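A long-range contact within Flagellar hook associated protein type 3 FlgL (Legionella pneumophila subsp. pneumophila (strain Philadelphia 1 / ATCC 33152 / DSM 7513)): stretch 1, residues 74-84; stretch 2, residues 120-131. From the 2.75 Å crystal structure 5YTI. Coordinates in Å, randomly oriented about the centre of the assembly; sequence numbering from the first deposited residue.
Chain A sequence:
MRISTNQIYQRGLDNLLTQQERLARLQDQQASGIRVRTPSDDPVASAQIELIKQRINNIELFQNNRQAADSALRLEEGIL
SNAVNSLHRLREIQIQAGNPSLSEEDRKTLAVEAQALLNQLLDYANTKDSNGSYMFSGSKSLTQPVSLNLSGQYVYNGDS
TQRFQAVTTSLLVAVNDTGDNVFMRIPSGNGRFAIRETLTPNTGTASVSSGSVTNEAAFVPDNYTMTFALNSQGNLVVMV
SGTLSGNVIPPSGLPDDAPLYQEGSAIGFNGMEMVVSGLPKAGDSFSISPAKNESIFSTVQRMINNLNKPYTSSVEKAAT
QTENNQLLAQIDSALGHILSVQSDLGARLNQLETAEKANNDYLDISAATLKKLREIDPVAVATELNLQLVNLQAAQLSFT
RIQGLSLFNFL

Stretch 1 (74-84) RLEEGILSNAV
Stretch 2, residues 120-131: QLLDYANTKDSN

What forms the apolar centre of the contact? Tyr 124 does, with the largest area covered by the other stretch. Its CA-to-CB bond points toward stretch 1, and chi1 of -57° (m) with chi2 of -34° sets the ring against Asn 82 and Ala 83. Asn 82, its CA-to-CB bond toward stretch 2, has chi1 of -72° (m) and chi2 of -28°. Asn 82 CB sits over one face of the ring, 4.0 Å from the centroid of the Tyr 124 ring and 22° off the normal, a CH-pi contact in which Asn 82 CB comes 3.7 Å from Tyr 124 CZ; this CB gives a partly exposed polar residue an aliphatic contact with the ring. Ala 83 CB lies 4.0 Å from Tyr 124 CD2; the short methyl lets the backbone come close too, with Ala 83 CA 3.9 Å from Tyr 124 CD2. Ile 79, m at both chi1 and chi2, brings its CG2 to 3.9 Å from Tyr 124 CB.

How do the backbones run to allow this? Residues 74-84 are helical throughout, part of a longer helix, and 120-125 end a helix that begins earlier in the chain. The two are nearly antiparallel, at 166°, with axes 10.0 Å apart at closest approach. In register, Ala 83 CA lies 6.4 Å from Leu 121 CA, Ile 79 CA 6.3 Å from Tyr 124 CA, and Leu 75 CA 7.7 Å from Asp 129 CA. Leu 121 (m, t) swings its end nearer from a sideways CA-to-CB bond, packing its CD2 4.1 Å from Ala 83 CB. Both residues are buried, as suits their apolar side chains.

What happens where the second helix stops? Asn 126 is the first residue to leave helical geometry, at phi/psi -104/22, and Thr 127 follows in an extended conformation at -65/141. Thr 127, with chi1 of -54° (m), donates a hydrogen bond from OG1 to Tyr 124 O at 2.7 Å. This satisfies the hydroxyl within its own stretch, while Ile 79 CD1 packs 4.0 Å from Thr 127 OG1 and Ile 79 CG2 lies 3.8 Å from Tyr 124 O.

What lies at the polar edge? The CA-to-CB bond of exposed Leu 75 points toward stretch 2, with chi1 of -144°, between wells, and chi2 of 60° (p). Leu 75 CD2 lies 4.4 Å from Asp 129 CB and 4.0 Å from Ser 130 OG, adding an apolar contact there. Asp 129 (p, phi/psi -92/-167) and Ser 130 (m, -47/-29) carry their CB atoms sideways; the polar groups of partly exposed Asp 129 and exposed Ser 130 suit a position open to solvent. No hydrogen bond crosses between the stretches; packing over 354 Å² of buried surface, both sides summed, joins them.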

ATOM      1  N   ARG A  74      17.747  16.152  -5.899  1.00 91.72           N
ATOM      2  CA  ARG A  74      18.401  16.426  -4.621  1.00 94.54           C
ATOM      3  C   ARG A  74      17.577  17.381  -3.725  1.00 93.57           C
ATOM      4  O   ARG A  74      17.541  17.200  -2.502  1.00 92.24           O
ATOM      5  CB  ARG A  74      19.820  16.954  -4.844  1.00 98.33           C
ATOM      6  CG  ARG A  74      20.811  15.864  -5.252  1.00101.85           C
ATOM      7  CD  ARG A  74      22.270  16.338  -5.228  1.00106.29           C
ATOM      8  NE  ARG A  74      23.084  15.645  -6.233  1.00111.46           N
ATOM      9  CZ  ARG A  74      23.712  14.483  -6.055  1.00114.79           C
ATOM     10  NH1 ARG A  74      24.405  13.939  -7.062  1.00119.07           N
ATOM     11  NH2 ARG A  74      23.655  13.862  -4.884  1.00115.86           N
ATOM     12  N   LEU A  75      16.912  18.370  -4.330  1.00 92.02           N
ATOM     13  CA  LEU A  75      15.963  19.224  -3.610  1.00 92.80           C
ATOM     14  C   LEU A  75      14.848  18.354  -2.999  1.00 92.88           C
ATOM     15  O   LEU A  75      14.481  18.511  -1.826  1.00 94.19           O
ATOM     16  CB  LEU A  75      15.373  20.275  -4.557  1.00 94.48           C
ATOM     17  CG  LEU A  75      15.090  21.675  -4.009  1.00 96.16           C
ATOM     18  CD1 LEU A  75      16.375  22.295  -3.490  1.00 98.44           C
ATOM     19  CD2 LEU A  75      14.481  22.564  -5.089  1.00 97.48           C
ATOM     20  N   GLU A  76      14.344  17.419  -3.805  1.00 92.67           N
ATOM     21  CA  GLU A  76      13.342  16.433  -3.389  1.00 90.16           C
ATOM     22  C   GLU A  76      13.874  15.419  -2.338  1.00 91.11           C
ATOM     23  O   GLU A  76      13.129  14.985  -1.485  1.00 90.72           O
ATOM     24  CB  GLU A  76      12.798  15.694  -4.622  1.00 87.83           C
ATOM     25  CG  GLU A  76      11.525  14.907  -4.353  1.00 88.86           C
ATOM     26  CD  GLU A  76      11.269  13.762  -5.330  1.00 88.22           C
ATOM     27  OE1 GLU A  76      11.039  12.630  -4.859  1.00 85.56           O
ATOM     28  OE2 GLU A  76      11.272  13.991  -6.563  1.00 93.25           O
ATOM     29  N   GLU A  77      15.143  15.027  -2.398  1.00 93.62           N
ATOM     30  CA  GLU A  77      15.678  14.134  -1.384  1.00 95.81           C
ATOM     31  C   GLU A  77      15.517  14.829  -0.041  1.00 95.83           C
ATOM     32  O   GLU A  77      15.114  14.209   0.930  1.00 97.80           O
ATOM     33  CB  GLU A  77      17.146  13.763  -1.679  1.00100.43           C
ATOM     34  CG  GLU A  77      17.864  12.931  -0.603  1.00107.86           C
ATOM     35  CD  GLU A  77      17.154  11.609  -0.209  1.00111.59           C
ATOM     36  OE1 GLU A  77      16.702  10.835  -1.081  1.00111.02           O
ATOM     37  OE2 GLU A  77      17.068  11.314   1.000  1.00113.18           O
ATOM     38  N   GLY A  78      15.765  16.137  -0.007  1.00 97.90           N
ATOM     39  CA  GLY A  78      15.803  16.909   1.251  1.00 97.53           C
ATOM     40  C   GLY A  78      14.455  17.173   1.897  1.00 96.46           C
ATOM     41  O   GLY A  78      14.357  17.285   3.127  1.00 95.30           O
ATOM     42  N   ILE A  79      13.425  17.288   1.058  1.00 92.36           N
ATOM     43  CA  ILE A  79      12.048  17.386   1.521  1.00 88.19           C
ATOM     44  C   ILE A  79      11.570  16.038   2.060  1.00 85.59           C
ATOM     45  O   ILE A  79      11.046  15.967   3.169  1.00 86.39           O
ATOM     46  CB  ILE A  79      11.111  17.889   0.410  1.00 86.90           C
ATOM     47  CG1 ILE A  79      11.461  19.347   0.041  1.00 87.57           C
ATOM     48  CG2 ILE A  79       9.650  17.758   0.833  1.00 84.99           C
ATOM     49  CD1 ILE A  79      11.269  20.362   1.160  1.00 87.93           C
ATOM     50  N   LEU A  80      11.769  14.970   1.300  1.00 82.16           N
ATOM     51  CA  LEU A  80      11.516  13.635   1.815  1.00 81.30           C
ATOM     52  C   LEU A  80      12.303  13.392   3.095  1.00 82.20           C
ATOM     53  O   LEU A  80      11.748  12.898   4.069  1.00 83.80           O
ATOM     54  CB  LEU A  80      11.849  12.565   0.783  1.00 80.27           C
ATOM     55  CG  LEU A  80      10.844  12.494  -0.363  1.00 81.01           C
ATOM     56  CD1 LEU A  80      11.054  11.243  -1.190  1.00 82.79           C
ATOM     57  CD2 LEU A  80       9.400  12.502   0.103  1.00 80.79           C
ATOM     58  N   SER A  81      13.582  13.755   3.103  1.00 83.40           N
ATOM     59  CA  SER A  81      14.443  13.639   4.309  1.00 84.12           C
ATOM     60  C   SER A  81      13.869  14.348   5.572  1.00 82.85           C
ATOM     61  O   SER A  81      13.858  13.775   6.687  1.00 76.85           O
ATOM     62  CB  SER A  81      15.824  14.188   3.948  1.00 86.05           C
ATOM     63  OG  SER A  81      16.662  14.377   5.063  1.00 88.75           O
ATOM     64  N   ASN A  82      13.407  15.595   5.363  1.00 84.80           N
ATOM     65  CA  ASN A  82      12.652  16.383   6.375  1.00 85.77           C
ATOM     66  C   ASN A  82      11.417  15.619   6.867  1.00 85.30           C
ATOM     67  O   ASN A  82      11.090  15.623   8.046  1.00 86.75           O
ATOM     68  CB  ASN A  82      12.125  17.722   5.792  1.00 85.12           C
ATOM     69  CG  ASN A  82      13.203  18.765   5.548  1.00 84.67           C
ATOM     70  OD1 ASN A  82      14.240  18.790   6.208  1.00 83.94           O
ATOM     71  ND2 ASN A  82      12.945  19.651   4.583  1.00 85.58           N
ATOM     72  N   ALA A  83      10.704  15.022   5.924  1.00 83.74           N
ATOM     73  CA  ALA A  83       9.466  14.378   6.212  1.00 83.29           C
ATOM     74  C   ALA A  83       9.700  13.103   7.003  1.00 84.82           C
ATOM     75  O   ALA A  83       8.808  12.650   7.750  1.00 87.98           O
ATOM     76  CB  ALA A  83       8.736  14.072   4.927  1.00 84.03           C
ATOM     77  N   VAL A  84      10.879  12.506   6.864  1.00 84.17           N
ATOM     78  CA  VAL A  84      11.196  11.348   7.715  1.00 84.24           C
ATOM     79  C   VAL A  84      11.400  11.855   9.146  1.00 84.64           C
ATOM     80  O   VAL A  84      10.801  11.342  10.085  1.00 85.94           O
ATOM     81  CB  VAL A  84      12.405  10.534   7.201  1.00 81.75           C
ATOM     82  CG1 VAL A  84      12.925   9.569   8.274  1.00 79.80           C
ATOM     83  CG2 VAL A  84      12.020   9.798   5.922  1.00 79.79           C
ATOM     84  N   GLN A 120       3.174  20.357   9.545  1.00 91.07           N
ATOM     85  CA  GLN A 120       4.511  20.273   8.946  1.00 88.95           C
ATOM     86  C   GLN A 120       4.475  19.401   7.680  1.00 84.99           C
ATOM     87  O   GLN A 120       4.950  19.800   6.623  1.00 83.70           O
ATOM     88  CB  GLN A 120       5.514  19.741   9.991  1.00 90.19           C
ATOM     89  CG  GLN A 120       6.993  19.929   9.650  1.00 91.72           C
ATOM     90  CD  GLN A 120       7.878  20.206  10.861  1.00 93.57           C
ATOM     91  OE1 GLN A 120       8.324  21.339  11.037  1.00 97.65           O
ATOM     92  NE2 GLN A 120       8.145  19.182  11.697  1.00 92.74           N
ATOM     93  N   LEU A 121       3.854  18.231   7.779  1.00 83.33           N
ATOM     94  CA  LEU A 121       3.815  17.273   6.674  1.00 81.09           C
ATOM     95  C   LEU A 121       2.971  17.763   5.523  1.00 82.24           C
ATOM     96  O   LEU A 121       3.275  17.483   4.370  1.00 83.52           O
ATOM     97  CB  LEU A 121       3.326  15.916   7.148  1.00 78.10           C
ATOM     98  CG  LEU A 121       4.272  15.168   8.083  1.00 76.67           C
ATOM     99  CD1 LEU A 121       3.556  13.961   8.615  1.00 77.96           C
ATOM    100  CD2 LEU A 121       5.523  14.710   7.374  1.00 76.05           C
ATOM    101  N   LEU A 122       1.923  18.512   5.818  1.00 84.72           N
ATOM    102  CA  LEU A 122       1.151  19.165   4.741  1.00 87.87           C
ATOM    103  C   LEU A 122       1.966  20.239   3.980  1.00 88.04           C
ATOM    104  O   LEU A 122       1.716  20.488   2.802  1.00 85.58           O
ATOM    105  CB  LEU A 122      -0.150  19.786   5.288  1.00 88.51           C
ATOM    106  CG  LEU A 122      -1.152  18.774   5.833  1.00 91.35           C
ATOM    107  CD1 LEU A 122      -2.123  19.368   6.837  1.00 91.60           C
ATOM    108  CD2 LEU A 122      -1.912  18.117   4.685  1.00 94.06           C
ATOM    109  N   ASP A 123       2.898  20.896   4.674  1.00 90.55           N
ATOM    110  CA  ASP A 123       3.708  21.939   4.065  1.00 91.18           C
ATOM    111  C   ASP A 123       4.657  21.207   3.118  1.00 90.92           C
ATOM    112  O   ASP A 123       4.804  21.607   1.959  1.00 89.52           O
ATOM    113  CB  ASP A 123       4.490  22.770   5.113  1.00 94.26           C
ATOM    114  CG  ASP A 123       3.588  23.727   5.951  1.00 96.23           C
ATOM    115  OD1 ASP A 123       2.359  23.707   5.743  1.00100.20           O
ATOM    116  OD2 ASP A 123       4.105  24.500   6.813  1.00 92.00           O
ATOM    117  N   TYR A 124       5.244  20.097   3.589  1.00 88.78           N
ATOM    118  CA  TYR A 124       6.179  19.310   2.763  1.00 85.19           C
ATOM    119  C   TYR A 124       5.476  18.742   1.540  1.00 82.30           C
ATOM    120  O   TYR A 124       5.995  18.791   0.425  1.00 79.06           O
ATOM    121  CB  TYR A 124       6.841  18.181   3.562  1.00 85.25           C
ATOM    122  CG  TYR A 124       7.616  18.607   4.812  1.00 85.48           C
ATOM    123  CD1 TYR A 124       8.313  19.813   4.871  1.00 87.59           C
ATOM    124  CD2 TYR A 124       7.677  17.783   5.910  1.00 87.03           C
ATOM    125  CE1 TYR A 124       9.026  20.196   5.998  1.00 88.16           C
ATOM    126  CE2 TYR A 124       8.385  18.149   7.042  1.00 90.05           C
ATOM    127  CZ  TYR A 124       9.058  19.357   7.084  1.00 89.67           C
ATOM    128  OH  TYR A 124       9.739  19.696   8.228  1.00 91.17           O
ATOM    129  N   ALA A 125       4.277  18.223   1.733  1.00 81.79           N
ATOM    130  CA  ALA A 125       3.546  17.685   0.600  1.00 83.30           C
ATOM    131  C   ALA A 125       3.214  18.782  -0.394  1.00 84.32           C
ATOM    132  O   ALA A 125       3.094  18.532  -1.589  1.00 86.12           O
ATOM    133  CB  ALA A 125       2.281  17.005   1.062  1.00 82.69           C
ATOM    134  N   ASN A 126       3.057  20.005   0.097  1.00 84.87           N
ATOM    135  CA  ASN A 126       2.624  21.103  -0.763  1.00 85.37           C
ATOM    136  C   ASN A 126       3.788  22.036  -1.120  1.00 86.45           C
ATOM    137  O   ASN A 126       3.577  23.206  -1.496  1.00 85.58           O
ATOM    138  CB  ASN A 126       1.481  21.885  -0.099  1.00 84.25           C
ATOM    139  CG  ASN A 126       0.202  21.085  -0.001  1.00 84.29           C
ATOM    140  OD1 ASN A 126      -0.170  20.370  -0.920  1.00 87.58           O
ATOM    141  ND2 ASN A 126      -0.474  21.194   1.120  1.00 84.63           N
ATOM    142  N   THR A 127       5.011  21.526  -1.014  1.00 85.31           N
ATOM    143  CA  THR A 127       6.177  22.311  -1.366  1.00 87.14           C
ATOM    144  C   THR A 127       6.232  22.676  -2.840  1.00 93.94           C
ATOM    145  O   THR A 127       5.913  21.842  -3.718  1.00 93.58           O
ATOM    146  CB  THR A 127       7.458  21.535  -1.133  1.00 84.51           C
ATOM    147  OG1 THR A 127       7.482  21.060   0.202  1.00 87.79           O
ATOM    148  CG2 THR A 127       8.629  22.421  -1.369  1.00 84.64           C
ATOM    149  N   LYS A 128       6.683  23.908  -3.096  1.00101.78           N
ATOM    150  CA  LYS A 128       7.003  24.366  -4.442  1.00106.84           C
ATOM    151  C   LYS A 128       8.497  24.170  -4.713  1.00112.31           C
ATOM    152  O   LYS A 128       9.324  24.380  -3.823  1.00109.70           O
ATOM    153  CB  LYS A 128       6.615  25.825  -4.611  1.00108.11           C
ATOM    154  CG  LYS A 128       5.131  26.062  -4.413  1.00110.62           C
ATOM    155  CD  LYS A 128       4.786  27.542  -4.524  1.00115.66           C
ATOM    156  CE  LYS A 128       3.281  27.775  -4.636  1.00117.48           C
ATOM    157  NZ  LYS A 128       2.936  29.118  -5.208  1.00119.56           N
ATOM    158  N   ASP A 129       8.833  23.723  -5.927  1.00120.87           N
ATOM    159  CA  ASP A 129      10.236  23.638  -6.345  1.00126.47           C
ATOM    160  C   ASP A 129      10.635  24.941  -7.050  1.00128.57           C
ATOM    161  O   ASP A 129       9.909  25.954  -6.970  1.00117.41           O
ATOM    162  CB  ASP A 129      10.579  22.330  -7.134  1.00128.18           C
ATOM    163  CG  ASP A 129       9.815  22.167  -8.471  1.00130.18           C
ATOM    164  OD1 ASP A 129       8.672  22.634  -8.614  1.00132.98           O
ATOM    165  OD2 ASP A 129      10.361  21.507  -9.384  1.00128.98           O
ATOM    166  N   SER A 130      11.795  24.895  -7.710  1.00136.57           N
ATOM    167  CA  SER A 130      12.496  26.071  -8.238  1.00140.95           C
ATOM    168  C   SER A 130      11.657  27.084  -9.023  1.00147.63           C
ATOM    169  O   SER A 130      11.988  28.280  -9.020  1.00143.77           O
ATOM    170  CB  SER A 130      13.664  25.602  -9.102  1.00136.81           C
ATOM    171  OG  SER A 130      14.562  24.851  -8.311  1.00134.05           O
ATOM    172  N   ASN A 131      10.585  26.613  -9.676  1.00151.64           N
ATOM    173  CA  ASN A 131       9.731  27.464 -10.536  1.00152.22           C
ATOM    174  C   ASN A 131       8.610  28.263  -9.813  1.00153.61           C
ATOM    175  O   ASN A 131       8.181  29.329 -10.285  1.00151.46           O
ATOM    176  CB  ASN A 131       9.092  26.602 -11.634  1.00148.53           C
ATOM    177  CG  ASN A 131      10.118  25.850 -12.463  1.00146.70           C
ATOM    178  OD1 ASN A 131      11.304  26.175 -12.463  1.00146.53           O
ATOM    179  ND2 ASN A 131       9.659  24.839 -13.178  1.00143.55           N
TER